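Local atomic coordinates of DUF4974 domain-containing protein (Parabacteroides distasonis, PDB entry 4M0N), a protein that probably acts as a membrane-bound anti-sigma factor that restrains a sigma factor, this chain being the part with its FecR and FecR C-terminal regions. Residues A[165-170]-A[192-197]; A[182-187]-A[225-230]; A[70-75]-A[89-94]. The protein carries 1 engineered substitution. All coordinates share one frame; numbering follows the deposited sequence. Where two conformers were deposited one is given.

Interaction 1 of 3, residues A[165-170]-A[192-197]; sequences TPISSV and DYIYGE
Ile194 and Thr165 face each other as an antiparallel hydrogen-bonded pair, Thr165 N giving to Ile194 O and Ile194 N giving back to Thr165 O at 2.6 Å.

Followed outward, Ile194 starts with CB, which lies 3.6 Å from Thr165 O and also near Val170 CG2. Ile194 CG1, anti to the carbonyl carbon (chi1 -52°), lies 3.7 Å from the same Val170 CG2, the two side chains crossing at about a right angle. Ile194 CD1 reaches Ile167 CD1 at 4.1 Å. A branched aliphatic chain suits this buried place, since it meets two helix residues about one turn apart.

On the other face of the ribbon, Pro166 CG packs against Tyr193 CE1 at 3.8 Å. These two form the non-hydrogen-bonded pair, where a proline, with no N-H to give, is readily accepted; Arg164 adds a cation-pi contact to the tyrosine ring. Pro166 is also the N-cap, and Ile167 N, in the first turn, donates to Asp192 O at 3.0 Å. Asp192 turns its carboxylate to Lys229.

The arrangement is a two-stranded antiparallel ribbon running directly into helix 167-178, in the FecR C-terminal region of the chain.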
loop_
_atom_site.group_PDB
_atom_site.type_symbol
_atom_site.label_atom_id
_atom_site.label_comp_id
_atom_site.label_asym_id
_atom_site.label_seq_id
_atom_site.Cartn_x
_atom_site.Cartn_y
_atom_site.Cartn_z
ATOM N N THR A 165 -3.489 6.869 -10.743
ATOM C CA THR A 165 -2.268 6.409 -10.137
ATOM C C THR A 165 -1.129 6.633 -11.103
ATOM O O THR A 165 -1.243 6.271 -12.274
ATOM C CB THR A 165 -2.357 4.907 -9.807
ATOM O OG1 THR A 165 -3.475 4.698 -8.948
ATOM C CG2 THR A 165 -1.103 4.424 -9.130
ATOM N N PRO A 166 -0.016 7.223 -10.635
ATOM C CA PRO A 166 1.104 7.382 -11.552
ATOM C C PRO A 166 1.649 6.033 -12.033
ATOM O O PRO A 166 1.737 5.100 -11.239
ATOM C CB PRO A 166 2.155 8.096 -10.699
ATOM C CG PRO A 166 1.377 8.776 -9.632
ATOM C CD PRO A 166 0.242 7.861 -9.334
ATOM N N ILE A 167 2.009 5.962 -13.313
ATOM C CA ILE A 167 2.543 4.731 -13.922
ATOM C C ILE A 167 3.749 4.177 -13.141
ATOM O O ILE A 167 3.859 2.970 -12.969
ATOM C CB ILE A 167 2.823 4.904 -15.445
ATOM C CG1 ILE A 167 3.242 3.582 -16.105
ATOM C CG2 ILE A 167 3.885 5.965 -15.713
ATOM C CD1 ILE A 167 2.226 2.468 -16.014
ATOM N N SER A 168 4.609 5.042 -12.608
ATOM C CA SER A 168 5.772 4.559 -11.845
ATOM C C SER A 168 5.324 3.781 -10.616
ATOM O O SER A 168 5.925 2.767 -10.248
ATOM C CB SER A 168 6.693 5.719 -11.429
ATOM O OG SER A 168 5.957 6.797 -10.865
ATOM N N SER A 169 4.265 4.259 -9.969
ATOM C CA SER A 169 3.726 3.578 -8.807
ATOM C C SER A 169 3.025 2.281 -9.215
ATOM O O SER A 169 3.190 1.268 -8.571
ATOM C CB SER A 169 2.761 4.484 -8.031
ATOM O OG SER A 169 3.436 5.645 -7.568
ATOM N N VAL A 170 2.232 2.334 -10.275
ATOM C CA VAL A 170 1.604 1.130 -10.840
ATOM C C VAL A 170 2.654 0.038 -11.049
ATOM O O VAL A 170 2.448 -1.111 -10.666
ATOM C CB VAL A 170 0.913 1.452 -12.189
ATOM C CG1 VAL A 170 0.568 0.186 -12.952
ATOM C CG2 VAL A 170 -0.344 2.288 -11.951
ATOM N N ASP A 192 2.195 9.211 -17.389
ATOM C CA ASP A 192 0.815 8.737 -17.425
ATOM C C ASP A 192 0.227 8.522 -16.025
ATOM O O ASP A 192 0.932 8.205 -15.068
ATOM C CB ASP A 192 0.720 7.432 -18.210
ATOM C CG ASP A 192 1.421 7.503 -19.552
ATOM O OD1 ASP A 192 2.673 7.522 -19.568
ATOM O OD2 ASP A 192 0.716 7.527 -20.584
ATOM N N TYR A 193 -1.086 8.705 -15.940
ATOM C CA TYR A 193 -1.837 8.359 -14.744
ATOM C C TYR A 193 -2.819 7.253 -15.122
ATOM O O TYR A 193 -3.476 7.319 -16.173
ATOM C CB TYR A 193 -2.561 9.590 -14.200
ATOM C CG TYR A 193 -1.608 10.648 -13.697
ATOM C CD1 TYR A 193 -0.867 10.435 -12.542
ATOM C CD2 TYR A 193 -1.437 11.856 -14.381
ATOM C CE1 TYR A 193 0.023 11.381 -12.078
ATOM C CE2 TYR A 193 -0.549 12.817 -13.920
ATOM C CZ TYR A 193 0.175 12.577 -12.771
ATOM O OH TYR A 193 1.059 13.506 -12.280
ATOM N N ILE A 194 -2.892 6.223 -14.284
ATOM C CA ILE A 194 -3.656 5.034 -14.606
ATOM C C ILE A 194 -4.953 4.948 -13.816
ATOM O O ILE A 194 -5.000 5.277 -12.613
ATOM C CB ILE A 194 -2.824 3.764 -14.352
ATOM C CG1 ILE A 194 -1.461 3.867 -15.054
ATOM C CG2 ILE A 194 -3.583 2.513 -14.762
ATOM C CD1 ILE A 194 -1.508 3.999 -16.556
ATOM N N TYR A 195 -5.995 4.501 -14.507
ATOM C CA TYR A 195 -7.304 4.253 -13.913
ATOM C C TYR A 195 -7.714 2.822 -14.210
ATOM O O TYR A 195 -7.436 2.302 -15.293
ATOM C CB TYR A 195 -8.361 5.191 -14.516
ATOM C CG TYR A 195 -8.096 6.663 -14.284
ATOM C CD1 TYR A 195 -7.178 7.361 -15.071
ATOM C CD2 TYR A 195 -8.773 7.359 -13.289
ATOM C CE1 TYR A 195 -6.938 8.707 -14.865
ATOM C CE2 TYR A 195 -8.544 8.709 -13.073
ATOM C CZ TYR A 195 -7.623 9.378 -13.854
ATOM O OH TYR A 195 -7.401 10.724 -13.631
ATOM N N GLY A 196 -8.397 2.198 -13.258
ATOM C CA GLY A 196 -9.012 0.896 -13.498
ATOM C C GLY A 196 -8.975 -0.031 -12.308
ATOM O O GLY A 196 -8.262 0.201 -11.342
ATOM N N GLU A 197 -9.801 -1.066 -12.384
ATOM C CA GLU A 197 -9.892 -2.101 -11.373
ATOM C C GLU A 197 -9.709 -3.402 -12.099
ATOM O O GLU A 197 -10.339 -3.622 -13.129
ATOM C CB GLU A 197 -11.271 -2.121 -10.709
ATOM C CG GLU A 197 -11.568 -0.929 -9.832
ATOM C CD GLU A 197 -13.000 -0.935 -9.376
ATOM O OE1 GLU A 197 -13.381 -1.901 -8.685
ATOM O OE2 GLU A 197 -13.737 0.012 -9.735
#

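Interaction 2 of 3, residues A[182-187]-A[225-230]; sequences IVLDPN and IVLYKT
Ile182, Val183 and Leu184 run parallel to Ile225, Val226 and Leu227, the strand axes 4.7 Å apart at closest and 29° from parallel. Three backbone hydrogen bonds join them: Val183 N gives to Ile225 O, Leu227 N to Val183 O, and Asp185 N to Leu227 O, the last at 2.8 Å. Val183 thus uses both its N-H and its carbonyl on the neighbouring strand. Weaker CA-H...O contacts run alongside, with Ile182 CA 3.2 Å from Ile225 O.

Apolar contacts form on both faces. On one, Ile182 and Ile225 lie side by side, pointing the same way, while Ile182 CG2 touches Leu227 CG at 3.9 Å and Leu184 CD2 meets Leu227 CD1 at 3.9 Å. Leu227 is therefore flanked by two partners, and Ile171 of helix 167-178 packs on Ile182, Leu184 and Leu227; large aliphatic residues suit a face covered by helices. On the other, Val183 CG2 sits between its backbone N and carbonyl carbon (chi1 -52°), which brings it to 3.6 Å from Val226 CG2. Branching at CB lets these valines touch close to the backbone. Asp185 OD2 merely touches Tyr228 CB, at 3.8 Å, in van der Waals contact.

Polar contacts lie where the strand ends. Asp185 OD1 accepts from Asn187 N at 3.0 Å, the donor lying above the carboxylate plane, and this Asx turn leads the chain onward. The Tyr228 ring has Arg219 as a cation-pi partner.

With strand 217-221 antiparallel on the far side of 224-228, the three-stranded mixed sheet takes helices 167-178 and 203-214 on its Ile182-Leu227 face, a two-layer alpha/beta arrangement.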
loop_
_atom_site.group_PDB
_atom_site.type_symbol
_atom_site.label_atom_id
_atom_site.label_comp_id
_atom_site.label_asym_id
_atom_site.label_seq_id
_atom_site.Cartn_x
_atom_site.Cartn_y
_atom_site.Cartn_z
ATOM N N ILE A 182 9.996 -5.197 -13.675
ATOM C CA ILE A 182 9.462 -4.398 -14.747
ATOM C C ILE A 182 10.178 -3.065 -14.709
ATOM O O ILE A 182 10.185 -2.410 -13.680
ATOM C CB ILE A 182 7.959 -4.134 -14.589
ATOM C CG1 ILE A 182 7.164 -5.437 -14.568
ATOM C CG2 ILE A 182 7.463 -3.213 -15.697
ATOM C CD1 ILE A 182 5.713 -5.225 -14.157
ATOM N N VAL A 183 10.759 -2.687 -15.840
ATOM C CA VAL A 183 11.498 -1.438 -15.971
ATOM C C VAL A 183 10.873 -0.575 -17.074
ATOM O O VAL A 183 10.273 -1.095 -18.013
ATOM C CB VAL A 183 12.986 -1.717 -16.286
ATOM C CG1 VAL A 183 13.559 -2.705 -15.281
ATOM C CG2 VAL A 183 13.169 -2.254 -17.701
ATOM N N LEU A 184 11.013 0.740 -16.928
ATOM C CA LEU A 184 10.568 1.710 -17.927
ATOM C C LEU A 184 11.730 2.040 -18.845
ATOM O O LEU A 184 12.833 2.308 -18.361
ATOM C CB LEU A 184 10.091 2.998 -17.236
ATOM C CG LEU A 184 8.810 2.887 -16.406
ATOM C CD1 LEU A 184 8.611 4.097 -15.504
ATOM C CD2 LEU A 184 7.616 2.705 -17.333
ATOM N N ASP A 185 11.491 1.993 -20.160
ATOM C CA ASP A 185 12.449 2.467 -21.154
ATOM C C ASP A 185 12.952 3.855 -20.722
ATOM O O ASP A 185 12.155 4.780 -20.586
ATOM C CB ASP A 185 11.771 2.534 -22.540
ATOM C CG ASP A 185 12.716 2.946 -23.661
ATOM O OD1 ASP A 185 13.824 3.432 -23.387
ATOM O OD2 ASP A 185 12.333 2.794 -24.839
ATOM N N PRO A 186 14.274 4.001 -20.500
ATOM C CA PRO A 186 14.802 5.282 -20.016
ATOM C C PRO A 186 14.756 6.418 -21.044
ATOM O O PRO A 186 14.877 7.580 -20.659
ATOM C CB PRO A 186 16.256 4.943 -19.677
ATOM C CG PRO A 186 16.610 3.885 -20.670
ATOM C CD PRO A 186 15.364 3.042 -20.770
ATOM N N ASN A 187 14.593 6.085 -22.326
ATOM C CA ASN A 187 14.494 7.089 -23.390
ATOM C C ASN A 187 13.073 7.537 -23.714
ATOM O O ASN A 187 12.861 8.220 -24.708
ATOM C CB ASN A 187 15.125 6.556 -24.678
ATOM C CG ASN A 187 16.591 6.211 -24.514
ATOM O OD1 ASN A 187 17.278 6.757 -23.649
ATOM N ND2 ASN A 187 17.077 5.303 -25.346
ATOM N N ILE A 225 10.758 -7.434 -17.809
ATOM C CA ILE A 225 9.791 -6.828 -18.705
ATOM C C ILE A 225 10.141 -5.356 -18.821
ATOM O O ILE A 225 10.335 -4.678 -17.811
ATOM C CB ILE A 225 8.330 -6.978 -18.227
ATOM C CG1 ILE A 225 7.915 -8.446 -18.257
ATOM C CG2 ILE A 225 7.393 -6.164 -19.112
ATOM C CD1 ILE A 225 6.530 -8.691 -17.718
ATOM N N VAL A 226 10.215 -4.876 -20.061
ATOM C CA VAL A 226 10.524 -3.473 -20.361
ATOM C C VAL A 226 9.305 -2.797 -20.981
ATOM O O VAL A 226 8.715 -3.319 -21.919
ATOM C CB VAL A 226 11.698 -3.362 -21.346
ATOM C CG1 VAL A 226 12.008 -1.897 -21.645
ATOM C CG2 VAL A 226 12.929 -4.087 -20.803
ATOM N N LEU A 227 8.918 -1.647 -20.439
ATOM C CA LEU A 227 7.791 -0.886 -20.969
ATOM C C LEU A 227 8.326 0.202 -21.871
ATOM O O LEU A 227 9.388 0.767 -21.601
ATOM C CB LEU A 227 6.968 -0.243 -19.851
ATOM C CG LEU A 227 6.314 -1.182 -18.837
ATOM C CD1 LEU A 227 5.390 -0.424 -17.883
ATOM C CD2 LEU A 227 5.546 -2.302 -19.535
ATOM N N TYR A 228 7.604 0.478 -22.951
ATOM C CA TYR A 228 8.054 1.465 -23.920
ATOM C C TYR A 228 6.874 2.079 -24.672
ATOM O O TYR A 228 5.713 1.746 -24.405
ATOM C CB TYR A 228 9.074 0.840 -24.871
ATOM C CG TYR A 228 8.493 -0.186 -25.797
ATOM C CD1 TYR A 228 8.249 -1.493 -25.372
ATOM C CD2 TYR A 228 8.206 0.141 -27.129
ATOM C CE1 TYR A 228 7.712 -2.436 -26.245
ATOM C CE2 TYR A 228 7.673 -0.785 -27.998
ATOM C CZ TYR A 228 7.425 -2.068 -27.561
ATOM O OH TYR A 228 6.886 -2.952 -28.460
ATOM N N LYS A 229 7.187 3.020 -25.564
ATOM C CA LYS A 229 6.199 3.674 -26.424
ATOM C C LYS A 229 6.803 3.781 -27.812
ATOM O O LYS A 229 8.015 3.665 -27.971
ATOM C CB LYS A 229 5.839 5.085 -25.916
ATOM C CG LYS A 229 4.996 5.113 -24.654
ATOM C CD LYS A 229 4.731 6.532 -24.145
ATOM C CE LYS A 229 3.977 6.508 -22.816
ATOM N NZ LYS A 229 3.795 7.857 -22.197
ATOM N N THR A 230 5.937 3.997 -28.798
ATOM C CA THR A 230 6.333 4.241 -30.195
ATOM C C THR A 230 5.205 4.973 -30.933
ATOM O O THR A 230 4.028 4.724 -30.674
ATOM C CB THR A 230 6.636 2.926 -30.948
ATOM O OG1 THR A 230 5.703 1.918 -30.539
ATOM C CG2 THR A 230 8.069 2.435 -30.681
#

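Interaction 3 of 3, residues A[70-75]-A[89-94]; sequences FNVMRD and VKVLGA. Engineered in segment 89-94: Ala94 (natural residue Thr).
Val72 N donates to Ala94 O at 2.9 Å and Asp75 N to Leu92 O at 3.0 Å, two backbone bonds that hold residues 92-94 against residues 72-75, with Arg74 and Gly93 CA atoms only 3.9 Å apart.

Gly93 suits that close approach, because a CB on it would point toward the other segment and run into Arg74 CB. Val72 carries the apolar side: Val72 CG1, anti to the backbone N (chi1 177°), meets Val91 CG2 at 3.8 Å, and Val72 CB lies equally near that methyl. Two beta-branched chains crossing obliquely fill this buried place. An alanine at Val72 would lack CG1 and CG2, which would probably open a gap beside Val91 CG2 and leave Phe80 and Phe96 less closely packed there. Ala94, an engineered residue, contributes its carbonyl here.

Arg74 reaches out in an extended chain from CG to NE. Leu92 CB lies 4.2 Å over one face of the Arg74 guanidinium, toward the rim, and Gly93 O sits near the plane at the edge. A water takes a weak bond from Arg74 NH1 and donates to Gly93 O at 2.6 Å, while NH2 forms a salt bridge with Glu76.

Around the contact, Phe80 of strand 80-83 and Phe96 of strand 94-100 pack on both Val72 and Val91. The chain here passes from strand 88-91 of one sheet to 94-100 of the other, beside 67-72.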
loop_
_atom_site.group_PDB
_atom_site.type_symbol
_atom_site.label_atom_id
_atom_site.label_comp_id
_atom_site.label_asym_id
_atom_site.label_seq_id
_atom_site.Cartn_x
_atom_site.Cartn_y
_atom_site.Cartn_z
ATOM N N PHE A 70 -4.912 -3.416 8.589
ATOM C CA PHE A 70 -5.129 -3.675 9.992
ATOM C C PHE A 70 -6.615 -3.633 10.356
ATOM O O PHE A 70 -7.307 -2.676 10.013
ATOM C CB PHE A 70 -4.422 -2.597 10.804
ATOM C CG PHE A 70 -2.947 -2.596 10.634
ATOM C CD1 PHE A 70 -2.379 -1.947 9.558
ATOM C CD2 PHE A 70 -2.135 -3.240 11.552
ATOM C CE1 PHE A 70 -1.015 -1.973 9.383
ATOM C CE2 PHE A 70 -0.776 -3.280 11.392
ATOM C CZ PHE A 70 -0.216 -2.644 10.294
ATOM N N ASN A 71 -7.098 -4.668 11.031
ATOM C CA ASN A 71 -8.419 -4.606 11.629
ATOM C C ASN A 71 -8.188 -4.667 13.124
ATOM O O ASN A 71 -8.038 -5.745 13.699
ATOM C CB ASN A 71 -9.291 -5.746 11.138
ATOM C CG ASN A 71 -10.720 -5.640 11.630
ATOM O OD1 ASN A 71 -11.011 -4.913 12.544
ATOM N ND2 ASN A 71 -11.605 -6.409 11.033
ATOM N N VAL A 72 -8.108 -3.482 13.734
ATOM C CA VAL A 72 -7.712 -3.354 15.119
ATOM C C VAL A 72 -8.839 -3.562 16.110
ATOM O O VAL A 72 -9.833 -2.865 16.077
ATOM C CB VAL A 72 -7.031 -1.989 15.393
ATOM C CG1 VAL A 72 -6.701 -1.848 16.886
ATOM C CG2 VAL A 72 -5.771 -1.876 14.561
ATOM N N MET A 73 -8.632 -4.540 16.994
ATOM C CA MET A 73 -9.507 -4.801 18.121
ATOM C C MET A 73 -9.616 -3.594 19.049
ATOM O O MET A 73 -8.617 -3.041 19.479
ATOM C CB MET A 73 -8.964 -6.008 18.878
ATOM C CG MET A 73 -9.402 -7.342 18.299
ATOM S SD MET A 73 -11.122 -7.773 18.706
ATOM C CE MET A 73 -11.270 -7.136 20.346
ATOM N N ARG A 74 -10.850 -3.184 19.348
ATOM C CA ARG A 74 -11.067 -1.970 20.089
ATOM C C ARG A 74 -10.557 -2.172 21.498
ATOM O O ARG A 74 -10.923 -3.127 22.175
ATOM C CB ARG A 74 -12.538 -1.549 20.111
ATOM C CG ARG A 74 -12.730 -0.180 20.749
ATOM C CD ARG A 74 -14.156 0.334 20.633
ATOM N NE ARG A 74 -14.195 1.746 21.004
ATOM C CZ ARG A 74 -13.905 2.764 20.194
ATOM N NH1 ARG A 74 -13.577 2.559 18.924
ATOM N NH2 ARG A 74 -13.957 4.008 20.656
ATOM N N ASP A 75 -9.641 -1.295 21.881
ATOM C CA ASP A 75 -9.259 -1.115 23.260
ATOM C C ASP A 75 -9.075 0.387 23.451
ATOM O O ASP A 75 -8.041 0.946 23.090
ATOM C CB ASP A 75 -7.986 -1.894 23.580
ATOM C CG ASP A 75 -7.709 -1.969 25.065
ATOM O OD1 ASP A 75 -8.102 -1.038 25.794
ATOM O OD2 ASP A 75 -7.075 -2.945 25.499
ATOM N N VAL A 89 0.330 5.855 12.748
ATOM C CA VAL A 89 -1.102 5.784 12.594
ATOM C C VAL A 89 -1.659 5.239 13.896
ATOM O O VAL A 89 -1.350 4.101 14.288
ATOM C CB VAL A 89 -1.482 4.878 11.414
ATOM C CG1 VAL A 89 -2.986 4.826 11.266
ATOM C CG2 VAL A 89 -0.764 5.352 10.158
ATOM N N LYS A 90 -2.507 6.036 14.546
ATOM C CA LYS A 90 -2.972 5.752 15.906
ATOM C C LYS A 90 -4.476 5.547 15.946
ATOM O O LYS A 90 -5.230 6.378 15.419
ATOM C CB LYS A 90 -2.577 6.928 16.751
ATOM C CG LYS A 90 -2.850 6.785 18.222
ATOM C CD LYS A 90 -2.277 7.995 18.942
ATOM C CE LYS A 90 -2.379 7.822 20.440
ATOM N NZ LYS A 90 -3.802 7.771 20.875
ATOM N N VAL A 91 -4.923 4.436 16.512
ATOM C CA VAL A 91 -6.331 4.185 16.600
ATOM C C VAL A 91 -6.673 3.613 17.971
ATOM O O VAL A 91 -5.794 3.113 18.689
ATOM C CB VAL A 91 -6.879 3.235 15.511
ATOM C CG1 VAL A 91 -6.475 3.676 14.107
ATOM C CG2 VAL A 91 -6.485 1.789 15.768
ATOM N N LEU A 92 -7.958 3.640 18.302
ATOM C CA LEU A 92 -8.451 2.835 19.415
ATOM C C LEU A 92 -9.089 1.537 18.923
ATOM O O LEU A 92 -8.952 0.483 19.532
ATOM C CB LEU A 92 -9.466 3.630 20.222
ATOM C CG LEU A 92 -9.009 4.993 20.723
ATOM C CD1 LEU A 92 -10.151 5.614 21.528
ATOM C CD2 LEU A 92 -7.763 4.889 21.582
ATOM N N GLY A 93 -9.809 1.642 17.819
ATOM C CA GLY A 93 -10.454 0.499 17.189
ATOM C C GLY A 93 -10.850 1.006 15.832
ATOM O O GLY A 93 -11.605 1.943 15.739
ATOM N N ALA A 94 -10.275 0.439 14.778
ATOM C CA ALA A 94 -10.553 0.865 13.411
ATOM C C ALA A 94 -9.981 -0.158 12.456
ATOM O O ALA A 94 -9.144 -0.964 12.861
ATOM C CB ALA A 94 -9.906 2.207 13.132
HETATM O O HOH W 1 -13.155 4.010 15.928
#

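Interactions 1 and 2 belong together in the FecR C-terminal region: their centres are 15 Å apart, and they touch through a salt bridge between Asp192 OD1 and Lys229 NZ, 2.9 Å long. Along the chain their segments alternate, and helix 167-178, which begins in interaction 1, leads to strand 182-184 of interaction 2. Interaction 3 stands apart in the FecR region, on the opposite side of the chain's centre; its centre is about 30 Å from that of interaction 1 and about 41 Å from that of interaction 2, with nearest atoms about 18 Å and 25 Å away. All three lie away from the magnesium site known at Gly46.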